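Local structure of BauA (Acinetobacter baumannii, 6HCP) at residues A[99-103]-A[684-688]; A[118-124]-A[289-293]; A[133-139]-A[160-166]; A[311-317]-A[339-345]; A[413-417]-A[450-454]. The protein probably acts as a TonB-dependent outer-membrane transporter that recognises ferric preacinetobactin and brings its iron into Acinetobacter baumannii. Where two conformers were deposited one is given. Numbering follows the deposited sequence.

Interaction 1. Residues A[99-103]-A[684-688]; sequences GWSEN and QPQLT
Two loops without regular structure approach side chain first: the directions from CA of Trp-100 to Asn-103 and from CA of Gln-684 to Leu-687 lie 127° apart, and the closest CA atoms, of Asn-103 and Pro-685, are still 7.0 Å apart. Gln-686, extended (m, then t), bridges the gap, and its NE2 donates to Asn-103 OD1 at 2.8 Å; two amides suit this, each offering both a donor and an acceptor. Asn-103 (t) sends ND2 to water 3, which donates to Gln-684 O, and also to Asn-94. Here a loop of the plug domain meets the last long loop of the surrounding barrel, a plug-to-barrel contact of TonB-dependent receptors. The indole of Trp-100 (p, chi2 -95°), offering broad apolar surface and one donor, has CZ2 3.5 Å from Leu-687 CD1 and CH2 3.7 Å from Gln-686 OE1, while Tyr-128 packs edge-to-face with it. Water 1 accepts from Trp-100 NE1 (2.8 Å) and donates to Gln-686 O (2.7 Å).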
# COMPACT_ATOMS: atom_id res chain seq x y z
N GLY A 99 15.49 18.00 3.39
CA GLY A 99 16.75 18.64 3.07
C GLY A 99 16.95 19.90 3.89
O GLY A 99 16.02 20.39 4.56
N TRP A 100 18.16 20.45 3.82
CA TRP A 100 18.48 21.68 4.53
C TRP A 100 17.92 22.92 3.81
O TRP A 100 17.90 24.01 4.38
CB TRP A 100 19.98 21.77 4.78
CG TRP A 100 20.82 21.53 3.57
CD1 TRP A 100 21.40 20.36 3.17
CD2 TRP A 100 21.22 22.52 2.60
NE1 TRP A 100 22.11 20.55 2.02
CE2 TRP A 100 22.09 21.87 1.69
CE3 TRP A 100 21.01 23.90 2.47
CZ2 TRP A 100 22.63 22.53 0.59
CZ3 TRP A 100 21.55 24.55 1.38
CH2 TRP A 100 22.32 23.87 0.44
N SER A 101 17.45 22.76 2.58
CA SER A 101 16.73 23.81 1.87
C SER A 101 15.82 23.16 0.84
O SER A 101 16.01 21.99 0.49
CB SER A 101 17.65 24.81 1.18
OG SER A 101 18.14 24.29 -0.05
N GLU A 102 14.92 23.96 0.26
CA GLU A 102 14.22 23.57 -0.97
C GLU A 102 15.23 23.61 -2.12
O GLU A 102 16.30 24.22 -2.01
CB GLU A 102 13.06 24.52 -1.29
CG GLU A 102 12.02 24.64 -0.18
CD GLU A 102 10.76 25.38 -0.59
OE1 GLU A 102 10.24 25.03 -1.67
OE2 GLU A 102 10.28 26.29 0.17
N ASN A 103 14.92 22.88 -3.18
CA ASN A 103 15.81 22.82 -4.33
C ASN A 103 14.98 22.63 -5.60
O ASN A 103 14.36 21.59 -5.79
CB ASN A 103 16.83 21.70 -4.22
CG ASN A 103 17.83 21.71 -5.36
OD1 ASN A 103 18.31 22.77 -5.74
ND2 ASN A 103 18.11 20.56 -5.96
N GLN A 684 19.74 14.46 -7.93
CA GLN A 684 20.88 15.25 -7.54
C GLN A 684 20.41 16.44 -6.72
O GLN A 684 19.77 17.35 -7.24
CB GLN A 684 21.69 15.74 -8.75
CG GLN A 684 22.95 16.52 -8.35
CD GLN A 684 24.07 16.42 -9.36
OE1 GLN A 684 24.33 17.37 -10.11
NE2 GLN A 684 24.80 15.31 -9.32
N PRO A 685 20.86 16.54 -5.46
CA PRO A 685 20.59 17.73 -4.64
C PRO A 685 21.67 18.79 -4.87
O PRO A 685 22.65 18.55 -5.60
CB PRO A 685 20.65 17.14 -3.23
CG PRO A 685 21.79 16.14 -3.33
CD PRO A 685 21.70 15.57 -4.74
N GLN A 686 21.60 19.87 -4.09
CA GLN A 686 22.71 20.83 -4.00
C GLN A 686 23.87 20.26 -3.18
O GLN A 686 23.66 19.54 -2.20
CB GLN A 686 22.20 22.12 -3.37
CG GLN A 686 21.28 22.88 -4.31
CD GLN A 686 20.84 24.21 -3.74
OE1 GLN A 686 21.60 24.86 -3.04
NE2 GLN A 686 19.66 24.66 -4.14
N LEU A 687 25.08 20.57 -3.64
CA LEU A 687 26.38 20.42 -2.94
C LEU A 687 26.88 18.97 -2.92
O LEU A 687 28.07 18.77 -2.84
CB LEU A 687 26.30 20.99 -1.52
CG LEU A 687 25.95 22.48 -1.45
CD1 LEU A 687 26.08 22.99 -0.02
CD2 LEU A 687 26.80 23.32 -2.40
N THR A 688 26.00 17.97 -2.99
CA THR A 688 26.43 16.56 -3.04
C THR A 688 25.81 15.92 -4.28
O THR A 688 24.91 16.49 -4.90
CB THR A 688 26.04 15.78 -1.77
OG1 THR A 688 24.62 15.87 -1.64
CG2 THR A 688 26.72 16.28 -0.51
O HOH W 1 23.12 18.60 0.32
O HOH W 2 18.97 26.78 -1.57
O HOH W 3 20.47 20.01 -7.63

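Interaction 2. Residues A[118-124]-A[289-293]; sequences MNGLFGI and GAMIR. With EDO (1,2-ethanediol), chain P; EDO (1,2-ethanediol), chain G; EDO (1,2-ethanediol), chain V.
A tight turn of the plug sits over the inward face of barrel strand 289-293. The turn is type I', from Met-118 to Leu-121, closed by Met-118 N to Leu-121 O (2.8 Å) and Leu-121 N to Met-118 O (2.9 Å). Asn-119 (52/39) and Gly-120 (91/-7) hold its corners; the latter's angles call for glycine. The nearest CA atoms are those of Ile-124 and Gly-289 (5.4 Å) and of Asn-119 and Arg-293 (8.8 Å), so the segments diverge toward Arg-293. Along the extended strand Gly-289, Met-291 and Arg-293 face the plug, whereas Ala-290 and Ile-292 point away. The main bump is Met-291 (p, t, m), whose flexible thioether pushes into the hollow of the turn: CE lies 3.7 Å from Leu-121 CB and 3.9 Å from Asn-119 CB, and SD 3.4 Å from Met-118 O. Beside it, the flat guanidinium of Arg-293 lays one face against Asn-119, NE to CB 3.5 Å; its NH2 bonds Tyr-167, and the amide of Asn-119 reaches Thr-165. The ethanediol of chain P, probably from the crystallisation liquor, sits beside the turn, its O2 donating to Asn-119 O (2.8 Å). At the other end the bump is on the plug: Ile-124 O lies 4.2 Å from Gly-289 CA, where a CB would clash, so glycine makes the hollow. No direct hydrogen bond joins the segments; this is close shape matching of plug against inner barrel wall, as in TonB-dependent receptors.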
# COMPACT_ATOMS: atom_id res chain seq x y z
N MET A 118 8.67 38.95 -2.19
CA MET A 118 7.42 39.06 -1.44
C MET A 118 6.73 40.36 -1.82
O MET A 118 7.33 41.42 -1.69
CB MET A 118 7.65 39.02 0.07
CG MET A 118 6.32 39.05 0.85
SD MET A 118 6.57 39.06 2.64
CE MET A 118 7.34 37.47 2.89
N ASN A 119 5.57 40.26 -2.48
CA ASN A 119 4.87 41.42 -3.01
C ASN A 119 5.83 42.26 -3.86
O ASN A 119 5.82 43.50 -3.80
CB ASN A 119 4.27 42.25 -1.87
CG ASN A 119 3.28 41.47 -1.03
OD1 ASN A 119 2.44 40.74 -1.57
ND2 ASN A 119 3.34 41.63 0.28
N GLY A 120 6.70 41.57 -4.61
CA GLY A 120 7.58 42.22 -5.59
C GLY A 120 8.94 42.62 -5.03
O GLY A 120 9.79 43.08 -5.79
N LEU A 121 9.14 42.50 -3.71
CA LEU A 121 10.37 42.94 -3.03
C LEU A 121 11.26 41.74 -2.67
O LEU A 121 10.81 40.82 -1.99
CB LEU A 121 9.98 43.71 -1.76
CG LEU A 121 11.10 44.49 -1.07
CD1 LEU A 121 11.62 45.62 -1.97
CD2 LEU A 121 10.65 45.06 0.26
N PHE A 122 12.55 41.85 -3.00
CA PHE A 122 13.52 40.80 -2.74
C PHE A 122 14.16 41.01 -1.36
O PHE A 122 14.07 42.10 -0.78
CB PHE A 122 14.52 40.76 -3.90
CG PHE A 122 13.90 40.41 -5.23
CD1 PHE A 122 13.35 41.39 -6.04
CD2 PHE A 122 13.79 39.09 -5.62
CE1 PHE A 122 12.71 41.06 -7.22
CE2 PHE A 122 13.16 38.76 -6.82
CZ PHE A 122 12.65 39.74 -7.63
N GLY A 123 14.69 39.93 -0.78
CA GLY A 123 15.42 39.97 0.48
C GLY A 123 14.55 39.91 1.73
O GLY A 123 15.05 40.21 2.84
N ILE A 124 13.27 39.50 1.60
CA ILE A 124 12.32 39.48 2.73
C ILE A 124 11.96 38.04 3.15
O ILE A 124 11.69 37.77 4.34
CB ILE A 124 11.04 40.27 2.38
CG1 ILE A 124 11.37 41.64 1.80
CG2 ILE A 124 10.12 40.35 3.58
CD1 ILE A 124 12.23 42.48 2.71
N GLY A 289 10.84 38.66 9.02
CA GLY A 289 10.81 39.68 7.96
C GLY A 289 9.69 40.68 8.17
O GLY A 289 8.67 40.37 8.75
N ALA A 290 9.82 41.84 7.53
CA ALA A 290 8.80 42.88 7.57
C ALA A 290 9.01 43.81 6.38
O ALA A 290 10.15 44.01 5.94
CB ALA A 290 8.87 43.63 8.88
N MET A 291 7.90 44.23 5.77
CA MET A 291 7.98 45.16 4.66
C MET A 291 6.77 46.10 4.67
O MET A 291 5.73 45.80 5.25
CB MET A 291 8.05 44.46 3.31
CG MET A 291 6.86 43.58 3.02
SD MET A 291 7.04 42.78 1.40
CE MET A 291 6.88 44.15 0.27
N ILE A 292 6.98 47.27 4.06
CA ILE A 292 5.93 48.24 3.89
C ILE A 292 5.98 48.74 2.46
O ILE A 292 7.07 48.97 1.90
CB ILE A 292 6.06 49.39 4.90
CG1 ILE A 292 4.91 50.40 4.74
CG2 ILE A 292 7.42 50.06 4.80
CD1 ILE A 292 4.80 51.36 5.91
N ARG A 293 4.79 48.90 1.89
CA ARG A 293 4.61 49.42 0.57
C ARG A 293 3.60 50.58 0.64
O ARG A 293 2.57 50.46 1.28
CB ARG A 293 4.03 48.37 -0.38
CG ARG A 293 4.96 47.19 -0.67
CD ARG A 293 4.30 46.16 -1.57
NE ARG A 293 3.19 45.46 -0.94
CZ ARG A 293 2.04 45.17 -1.56
NH1 ARG A 293 1.85 45.57 -2.81
NH2 ARG A 293 1.12 44.45 -0.96
C1 EDO P . 7.63 46.13 -5.89
O1 EDO P . 7.23 47.42 -6.37
C2 EDO P . 8.16 46.25 -4.47
O2 EDO P . 7.10 45.94 -3.56
C1 EDO G . 14.65 45.18 -4.02
O1 EDO G . 13.70 44.16 -4.39
C2 EDO G . 16.00 44.56 -3.65
O2 EDO G . 16.73 44.18 -4.83
C1 EDO V . 4.26 48.42 -5.86
O1 EDO V . 3.22 49.39 -6.01
C2 EDO V . 4.31 48.04 -4.39
O2 EDO V . 3.08 48.50 -3.81

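Interaction 3. Residues A[133-139]-A[160-166]; sequences EMFGRVE and TVNLVTK
Strand 137-139 runs antiparallel to strand 160-165 (166°, axes 4.8 Å apart), pairing Glu-139 with Asn-162, Val-138 with Leu-163 and Arg-137 with Val-164. Beyond this ladder the register slips by one, so that Phe-135 faces Thr-165. At the slip Val-164 O serves two donors, Gly-136 N at 2.7 Å and, weakly, Arg-137 N at 3.3 Å; Val-164 N returns to Arg-137 O at 3.0 Å. Glu-139 N bonds Asn-162 O and Asn-162 N bonds Glu-139 O, each at 2.8 Å. Their side chains add a third bond, Asn-162 ND2 to Glu-139 OE1 at 3.0 Å, while Asn-162 OD1 accepts from Ser-117 and Gly-120 N. Past the bulge, Lys-166 N reaches Met-134 O (3.1 Å) and its long extended chain carries NZ to Glu-133 O (2.7 Å); that ammonium also salt-bridges Asp-191. Arg-137 turns back, NH1 to Gly-136 O at 2.8 Å, and pairs with Asp-36. On the face of Val-138 and Leu-163, Val-138 CG1 meets Leu-163 CD2 (3.9 Å), and Leu-163 CB makes a CH-pi contact over the Phe-135 ring (3.7 Å to its centroid). This is a classic beta bulge, with Gly-136 and Arg-137 opposite Val-164, in the central sheet of the plug domain.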
# COMPACT_ATOMS: atom_id res chain seq x y z
N GLU A 133 1.57 29.28 4.26
CA GLU A 133 0.27 29.61 4.90
C GLU A 133 -0.05 31.11 4.80
O GLU A 133 -1.20 31.49 4.91
CB GLU A 133 0.25 29.18 6.36
CG GLU A 133 0.03 27.69 6.53
CD GLU A 133 1.30 26.86 6.41
OE1 GLU A 133 2.40 27.46 6.20
OE2 GLU A 133 1.21 25.63 6.63
N MET A 134 0.96 31.97 4.65
CA MET A 134 0.69 33.41 4.71
C MET A 134 0.45 34.01 3.32
O MET A 134 0.27 35.22 3.20
CB MET A 134 1.80 34.17 5.44
CG MET A 134 3.16 34.10 4.78
SD MET A 134 4.42 35.02 5.73
CE MET A 134 4.08 36.69 5.20
N PHE A 135 0.34 33.17 2.27
CA PHE A 135 0.26 33.73 0.92
C PHE A 135 -1.11 33.48 0.28
O PHE A 135 -1.63 32.35 0.28
CB PHE A 135 1.41 33.21 0.06
CG PHE A 135 2.75 33.47 0.69
CD1 PHE A 135 3.23 34.77 0.82
CD2 PHE A 135 3.53 32.43 1.20
CE1 PHE A 135 4.41 35.03 1.50
CE2 PHE A 135 4.72 32.69 1.85
CZ PHE A 135 5.15 33.99 2.02
N GLY A 136 -1.59 34.52 -0.41
CA GLY A 136 -2.78 34.46 -1.24
C GLY A 136 -2.48 33.93 -2.63
O GLY A 136 -3.36 33.35 -3.29
N ARG A 137 -1.27 34.20 -3.13
CA ARG A 137 -0.86 33.75 -4.46
C ARG A 137 0.62 33.35 -4.40
O ARG A 137 1.40 33.91 -3.66
CB ARG A 137 -1.02 34.83 -5.53
CG ARG A 137 -2.41 35.44 -5.63
CD ARG A 137 -3.38 34.51 -6.35
NE ARG A 137 -4.68 35.15 -6.51
CZ ARG A 137 -5.74 34.95 -5.73
NH1 ARG A 137 -5.69 34.19 -4.64
NH2 ARG A 137 -6.88 35.55 -6.07
N VAL A 138 0.96 32.36 -5.22
CA VAL A 138 2.34 32.00 -5.48
C VAL A 138 2.54 32.07 -6.99
O VAL A 138 1.92 31.30 -7.71
CB VAL A 138 2.68 30.60 -4.94
CG1 VAL A 138 4.06 30.16 -5.42
CG2 VAL A 138 2.59 30.55 -3.44
N GLU A 139 3.31 33.07 -7.44
CA GLU A 139 3.45 33.39 -8.82
C GLU A 139 4.83 32.97 -9.33
O GLU A 139 5.84 33.08 -8.62
CB GLU A 139 3.30 34.91 -9.05
CG GLU A 139 2.05 35.52 -8.45
CD GLU A 139 1.93 37.01 -8.68
OE1 GLU A 139 2.97 37.66 -9.04
OE2 GLU A 139 0.79 37.52 -8.57
N THR A 160 11.53 33.71 -11.62
CA THR A 160 11.23 34.44 -10.40
C THR A 160 9.93 33.89 -9.80
O THR A 160 8.91 33.79 -10.48
CB THR A 160 11.16 35.95 -10.65
OG1 THR A 160 12.42 36.38 -11.19
CG2 THR A 160 10.83 36.72 -9.38
N VAL A 161 10.00 33.59 -8.51
CA VAL A 161 8.88 33.19 -7.71
C VAL A 161 8.50 34.38 -6.83
O VAL A 161 9.33 34.86 -6.05
CB VAL A 161 9.24 31.97 -6.84
CG1 VAL A 161 8.07 31.56 -5.96
CG2 VAL A 161 9.73 30.82 -7.70
N ASN A 162 7.26 34.85 -6.98
CA ASN A 162 6.76 36.01 -6.26
C ASN A 162 5.61 35.56 -5.35
O ASN A 162 4.63 34.97 -5.83
CB ASN A 162 6.30 37.11 -7.22
CG ASN A 162 5.83 38.36 -6.51
OD1 ASN A 162 6.49 38.83 -5.58
ND2 ASN A 162 4.63 38.83 -6.85
N LEU A 163 5.77 35.80 -4.05
CA LEU A 163 4.80 35.38 -3.05
C LEU A 163 3.98 36.59 -2.64
O LEU A 163 4.54 37.63 -2.22
CB LEU A 163 5.53 34.77 -1.85
CG LEU A 163 6.56 33.69 -2.18
CD1 LEU A 163 7.17 33.13 -0.91
CD2 LEU A 163 5.94 32.57 -2.99
N VAL A 164 2.67 36.49 -2.87
CA VAL A 164 1.73 37.58 -2.61
C VAL A 164 1.04 37.28 -1.28
O VAL A 164 0.45 36.21 -1.11
CB VAL A 164 0.72 37.70 -3.76
CG1 VAL A 164 -0.34 38.77 -3.48
CG2 VAL A 164 1.40 37.94 -5.09
N THR A 165 1.17 38.19 -0.32
CA THR A 165 0.69 37.95 1.03
C THR A 165 -0.84 38.13 1.09
O THR A 165 -1.46 38.68 0.16
CB THR A 165 1.37 38.87 2.05
OG1 THR A 165 1.14 40.22 1.65
CG2 THR A 165 2.85 38.58 2.17
N LYS A 166 -1.42 37.62 2.17
CA LYS A 166 -2.88 37.70 2.42
C LYS A 166 -3.22 39.02 3.13
O LYS A 166 -2.60 39.37 4.13
CB LYS A 166 -3.31 36.56 3.34
CG LYS A 166 -3.30 35.16 2.74
CD LYS A 166 -3.44 34.08 3.82
CE LYS A 166 -3.74 32.71 3.25
NZ LYS A 166 -3.87 31.70 4.33

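Interaction 4. Residues A[311-317]-A[339-345]; sequences STTEYKY and LAFDVDK. With EDO (1,2-ethanediol), chain J; EDO (1,2-ethanediol), chain L.
Most striking is a buried lysine on the Ser-311, Thr-313, Tyr-315 face: Lys-345, bent at chi3 (-96°) and chi4 (149°), both off the usual wells, donates from NZ to Ser-311 OG (2.7 Å) and Thr-313 OG1 (2.9 Å). These hydroxyls have further partners, Gly-123 O for Ser-311 and Asp-287 for Thr-313. The strands are antiparallel (178°, axes 4.7 Å apart) and in unbroken register from Ser-311 with Lys-345 to Tyr-317 with Leu-339. The hydrogen-bonded pairs Ser-311/Lys-345, Thr-313/Val-343, Tyr-315/Phe-341 and Tyr-317/Leu-339 each bond both ways, as in Tyr-315 N to Phe-341 O (2.9 Å) and Phe-341 N to Tyr-315 O (3.0 Å). Phe-341 (p) lays its ring face against Tyr-315 CB, 3.6 Å from the centroid in a CH-pi contact, and the near-parallel rings (22°) are slid apart, barely overlapping. Tyr-315 CE2 also meets Leu-339 CD2 (4.1 Å). The reverse face, with Thr-312, Glu-314, Lys-316, Asp-342 and Asp-344, is largely polar: water 4 accepts from Lys-316 NZ (3.1 Å) and lies 2.7 Å from Asp-342 OD1. Such continuous meander pairing, with aromatic and lysine side chains turned to the plug, builds the wall of a TonB-dependent barrel.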
# COMPACT_ATOMS: atom_id res chain seq x y z
N SER A 311 14.89 41.72 6.83
CA SER A 311 14.71 40.40 7.34
C SER A 311 16.01 39.95 7.99
O SER A 311 17.08 40.50 7.72
CB SER A 311 14.26 39.43 6.25
OG SER A 311 15.30 39.20 5.31
N THR A 312 15.89 38.95 8.86
CA THR A 312 17.02 38.30 9.45
C THR A 312 16.85 36.79 9.30
O THR A 312 15.75 36.28 9.44
CB THR A 312 17.18 38.67 10.93
OG1 THR A 312 15.99 38.20 11.57
CG2 THR A 312 17.36 40.16 11.16
N THR A 313 17.97 36.12 9.10
CA THR A 313 18.06 34.68 9.03
C THR A 313 19.11 34.22 10.03
O THR A 313 20.21 34.75 10.06
CB THR A 313 18.46 34.22 7.62
OG1 THR A 313 17.43 34.63 6.73
CG2 THR A 313 18.73 32.73 7.56
N GLU A 314 18.78 33.18 10.80
CA GLU A 314 19.76 32.48 11.62
C GLU A 314 19.70 31.00 11.26
O GLU A 314 18.66 30.38 11.45
CB GLU A 314 19.44 32.68 13.11
CG GLU A 314 19.50 34.13 13.56
CD GLU A 314 19.09 34.35 15.02
OE1 GLU A 314 18.82 33.35 15.70
OE2 GLU A 314 19.15 35.49 15.48
N TYR A 315 20.80 30.50 10.68
CA TYR A 315 20.93 29.15 10.19
C TYR A 315 21.92 28.40 11.05
O TYR A 315 23.03 28.88 11.27
CB TYR A 315 21.41 29.14 8.74
CG TYR A 315 21.61 27.77 8.14
CD1 TYR A 315 20.57 27.07 7.56
CD2 TYR A 315 22.88 27.22 8.06
CE1 TYR A 315 20.78 25.83 6.96
CE2 TYR A 315 23.10 25.99 7.47
CZ TYR A 315 22.05 25.28 6.94
OH TYR A 315 22.28 24.07 6.34
N LYS A 316 21.58 27.15 11.37
CA LYS A 316 22.47 26.26 12.10
C LYS A 316 22.34 24.83 11.55
O LYS A 316 21.24 24.35 11.31
CB LYS A 316 22.11 26.26 13.59
CG LYS A 316 22.31 27.59 14.31
CD LYS A 316 21.85 27.50 15.77
CE LYS A 316 22.28 28.69 16.60
NZ LYS A 316 21.75 29.94 16.03
N TYR A 317 23.48 24.17 11.38
CA TYR A 317 23.54 22.83 10.82
C TYR A 317 24.62 22.04 11.57
O TYR A 317 25.77 22.45 11.63
CB TYR A 317 23.86 22.84 9.32
CG TYR A 317 23.97 21.47 8.70
CD1 TYR A 317 25.13 20.74 8.81
CD2 TYR A 317 22.96 20.97 7.91
CE1 TYR A 317 25.26 19.50 8.21
CE2 TYR A 317 23.06 19.71 7.33
CZ TYR A 317 24.20 18.96 7.50
OH TYR A 317 24.34 17.74 6.89
N LEU A 339 28.01 24.19 10.67
CA LEU A 339 27.94 25.49 10.03
C LEU A 339 26.85 26.30 10.71
O LEU A 339 25.79 25.79 11.05
CB LEU A 339 27.64 25.31 8.54
CG LEU A 339 27.39 26.60 7.75
CD1 LEU A 339 28.61 27.51 7.77
CD2 LEU A 339 27.00 26.27 6.31
N ALA A 340 27.12 27.59 10.93
CA ALA A 340 26.08 28.51 11.33
C ALA A 340 26.35 29.83 10.63
O ALA A 340 27.52 30.15 10.36
CB ALA A 340 26.00 28.69 12.83
N PHE A 341 25.28 30.52 10.25
CA PHE A 341 25.44 31.89 9.79
C PHE A 341 24.22 32.71 10.19
O PHE A 341 23.11 32.19 10.39
CB PHE A 341 25.76 31.93 8.29
CG PHE A 341 24.67 31.43 7.37
CD1 PHE A 341 23.60 32.24 7.02
CD2 PHE A 341 24.72 30.15 6.86
CE1 PHE A 341 22.59 31.78 6.19
CE2 PHE A 341 23.73 29.69 6.01
CZ PHE A 341 22.67 30.50 5.68
N ASP A 342 24.47 34.00 10.42
CA ASP A 342 23.46 34.98 10.73
C ASP A 342 23.54 36.07 9.67
O ASP A 342 24.65 36.54 9.38
CB ASP A 342 23.68 35.63 12.11
CG ASP A 342 23.67 34.64 13.28
OD1 ASP A 342 22.94 33.65 13.20
OD2 ASP A 342 24.53 34.80 14.17
N VAL A 343 22.41 36.46 9.10
CA VAL A 343 22.42 37.49 8.06
C VAL A 343 21.28 38.48 8.31
O VAL A 343 20.13 38.11 8.65
CB VAL A 343 22.45 36.88 6.65
CG1 VAL A 343 21.55 35.69 6.50
CG2 VAL A 343 22.20 37.89 5.54
N ASP A 344 21.64 39.77 8.24
CA ASP A 344 20.71 40.89 8.36
C ASP A 344 20.59 41.57 6.99
O ASP A 344 21.61 41.98 6.41
CB ASP A 344 21.20 41.90 9.40
CG ASP A 344 21.12 41.41 10.83
OD1 ASP A 344 20.24 40.58 11.12
OD2 ASP A 344 21.93 41.86 11.65
N LYS A 345 19.36 41.68 6.50
CA LYS A 345 19.07 42.14 5.16
C LYS A 345 18.20 43.41 5.24
O LYS A 345 17.29 43.48 6.06
CB LYS A 345 18.31 41.05 4.39
CG LYS A 345 19.11 39.81 4.04
CD LYS A 345 18.26 38.56 3.76
CE LYS A 345 18.15 37.69 5.01
NZ LYS A 345 16.87 36.96 5.08
C1 EDO J . 24.85 25.76 3.34
O1 EDO J . 26.02 26.05 2.57
C2 EDO J . 24.70 24.25 3.40
O2 EDO J . 24.70 23.77 4.75
C1 EDO L . 24.89 39.27 12.32
O1 EDO L . 23.69 40.02 12.57
C2 EDO L . 25.31 39.54 10.89
O2 EDO L . 25.28 40.95 10.61
O HOH W 4 22.97 30.92 13.39

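Interaction 5. Residues A[413-417]-A[450-454]; sequences LFHST and TSSVN
The hydroxyls of Thr-417 (p) and Thr-450 (p) share a hydrogen bond, OG1 to OG1 2.6 Å, across an antiparallel hydrogen-bonded pair; beta-branched threonine suits an extended backbone and here adds a polar rung beside the main-chain ones. Their backbones bond both ways, Thr-417 N to Thr-450 O and Thr-450 N to Thr-417 O, each 3.0 Å. One step on, Ser-416 and Ser-451 form a non-hydrogen-bonded pair with CA atoms 4.2 Å apart. At the next rung Ser-452 N still donates to His-415 O (2.8 Å), but the return bond comes from a side chain: His-415 N donates to Ser-452 OG (2.9 Å). Serine in rotamer p is short enough for this where its own carbonyl has turned off, because Ser-451 to Asn-454 form a type I turn closed by Asn-454 N to Ser-451 O (3.1 Å). Outward lies the packing: Val-453 CG1, carried back by the turn, touches Phe-414 CB and Leu-413 O, both at 3.7 Å, and Ser-452 OG lies 3.5 Å from Phe-414 CB. On the far edge of 413-417 Leu-413 and Phe-414 both face Asp-378 in a classic beta bulge, and His-415 ND1 bonds Asp-377. This is the open end of the hairpin of strands 412-431 and 436-451, where barrel strands pass into their long, probably extracellular, loops.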
# COMPACT_ATOMS: atom_id res chain seq x y z
N LEU A 413 34.14 32.43 11.75
CA LEU A 413 35.03 32.30 10.61
C LEU A 413 35.27 33.68 9.98
O LEU A 413 36.40 34.07 9.78
CB LEU A 413 34.46 31.33 9.59
CG LEU A 413 34.35 29.87 10.05
CD1 LEU A 413 33.72 29.01 8.96
CD2 LEU A 413 35.70 29.31 10.45
N PHE A 414 34.21 34.37 9.55
CA PHE A 414 34.39 35.65 8.82
C PHE A 414 33.07 36.41 8.76
O PHE A 414 31.98 35.84 8.90
CB PHE A 414 34.96 35.40 7.42
CG PHE A 414 34.12 34.54 6.53
CD1 PHE A 414 33.12 35.10 5.75
CD2 PHE A 414 34.35 33.17 6.42
CE1 PHE A 414 32.33 34.30 4.93
CE2 PHE A 414 33.53 32.38 5.64
CZ PHE A 414 32.52 32.94 4.89
N HIS A 415 33.22 37.73 8.59
CA HIS A 415 32.16 38.66 8.34
C HIS A 415 32.12 38.92 6.83
O HIS A 415 33.16 38.94 6.20
CB HIS A 415 32.40 39.94 9.14
CG HIS A 415 31.29 40.92 9.07
ND1 HIS A 415 30.11 40.74 9.79
CD2 HIS A 415 31.12 42.03 8.32
CE1 HIS A 415 29.28 41.73 9.51
NE2 HIS A 415 29.86 42.51 8.58
N SER A 416 30.93 39.08 6.26
CA SER A 416 30.81 39.36 4.83
C SER A 416 29.63 40.30 4.60
O SER A 416 28.78 40.47 5.48
CB SER A 416 30.70 38.10 4.02
OG SER A 416 29.55 37.35 4.41
N THR A 417 29.64 41.00 3.46
CA THR A 417 28.59 41.90 3.09
C THR A 417 28.33 41.75 1.59
O THR A 417 29.20 41.35 0.82
CB THR A 417 28.89 43.37 3.42
OG1 THR A 417 29.81 43.86 2.44
CG2 THR A 417 29.45 43.57 4.81
N THR A 450 32.01 42.08 0.08
CA THR A 450 33.22 42.08 0.91
C THR A 450 33.25 40.84 1.79
O THR A 450 32.20 40.27 2.12
CB THR A 450 33.32 43.34 1.77
OG1 THR A 450 32.33 43.27 2.81
CG2 THR A 450 33.16 44.61 0.96
N SER A 451 34.46 40.48 2.22
CA SER A 451 34.69 39.44 3.23
C SER A 451 35.88 39.82 4.11
O SER A 451 36.91 40.24 3.61
CB SER A 451 34.92 38.13 2.56
OG SER A 451 35.47 37.20 3.48
N SER A 452 35.74 39.63 5.42
CA SER A 452 36.76 40.03 6.40
C SER A 452 38.02 39.17 6.28
O SER A 452 39.04 39.54 6.85
CB SER A 452 36.23 39.99 7.80
OG SER A 452 35.99 38.64 8.19
N VAL A 453 37.99 38.07 5.53
CA VAL A 453 39.18 37.25 5.37
C VAL A 453 39.71 37.29 3.92
O VAL A 453 40.66 36.61 3.61
CB VAL A 453 38.95 35.79 5.80
CG1 VAL A 453 38.67 35.71 7.29
CG2 VAL A 453 37.86 35.13 4.97
N ASN A 454 39.09 38.10 3.06
CA ASN A 454 39.60 38.29 1.71
C ASN A 454 40.78 39.25 1.78
O ASN A 454 40.64 40.34 2.32
CB ASN A 454 38.53 38.87 0.77
CG ASN A 454 38.95 38.89 -0.68
OD1 ASN A 454 39.80 38.10 -1.10
ND2 ASN A 454 38.27 39.70 -1.47

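Overall arrangement
Interaction 1 closes a loop of chain holding all the others; interaction 3 is nested within interaction 2, and interactions 4 and 5 follow in series. Interaction 3 lies inside the plug, interactions 1 and 2 join plug to barrel, and 4 and 5 belong to the barrel sheet, their centres about 15 Å apart. Interactions 2 and 3, about 11 Å apart between centres, meet through Asn-119 N and Leu-163 O (2.8 Å). Interactions 2 and 4 share neighbouring barrel strands, 282-297 and 302-318; separately, Gly-123 O of the plug meets Ser-311 OG of the barrel (2.7 Å). Trp-100 CB touches Tyr-315 OH (3.6 Å), linking 1 to 4, as expected of a plug seated inside the barrel of a TonB-dependent receptor.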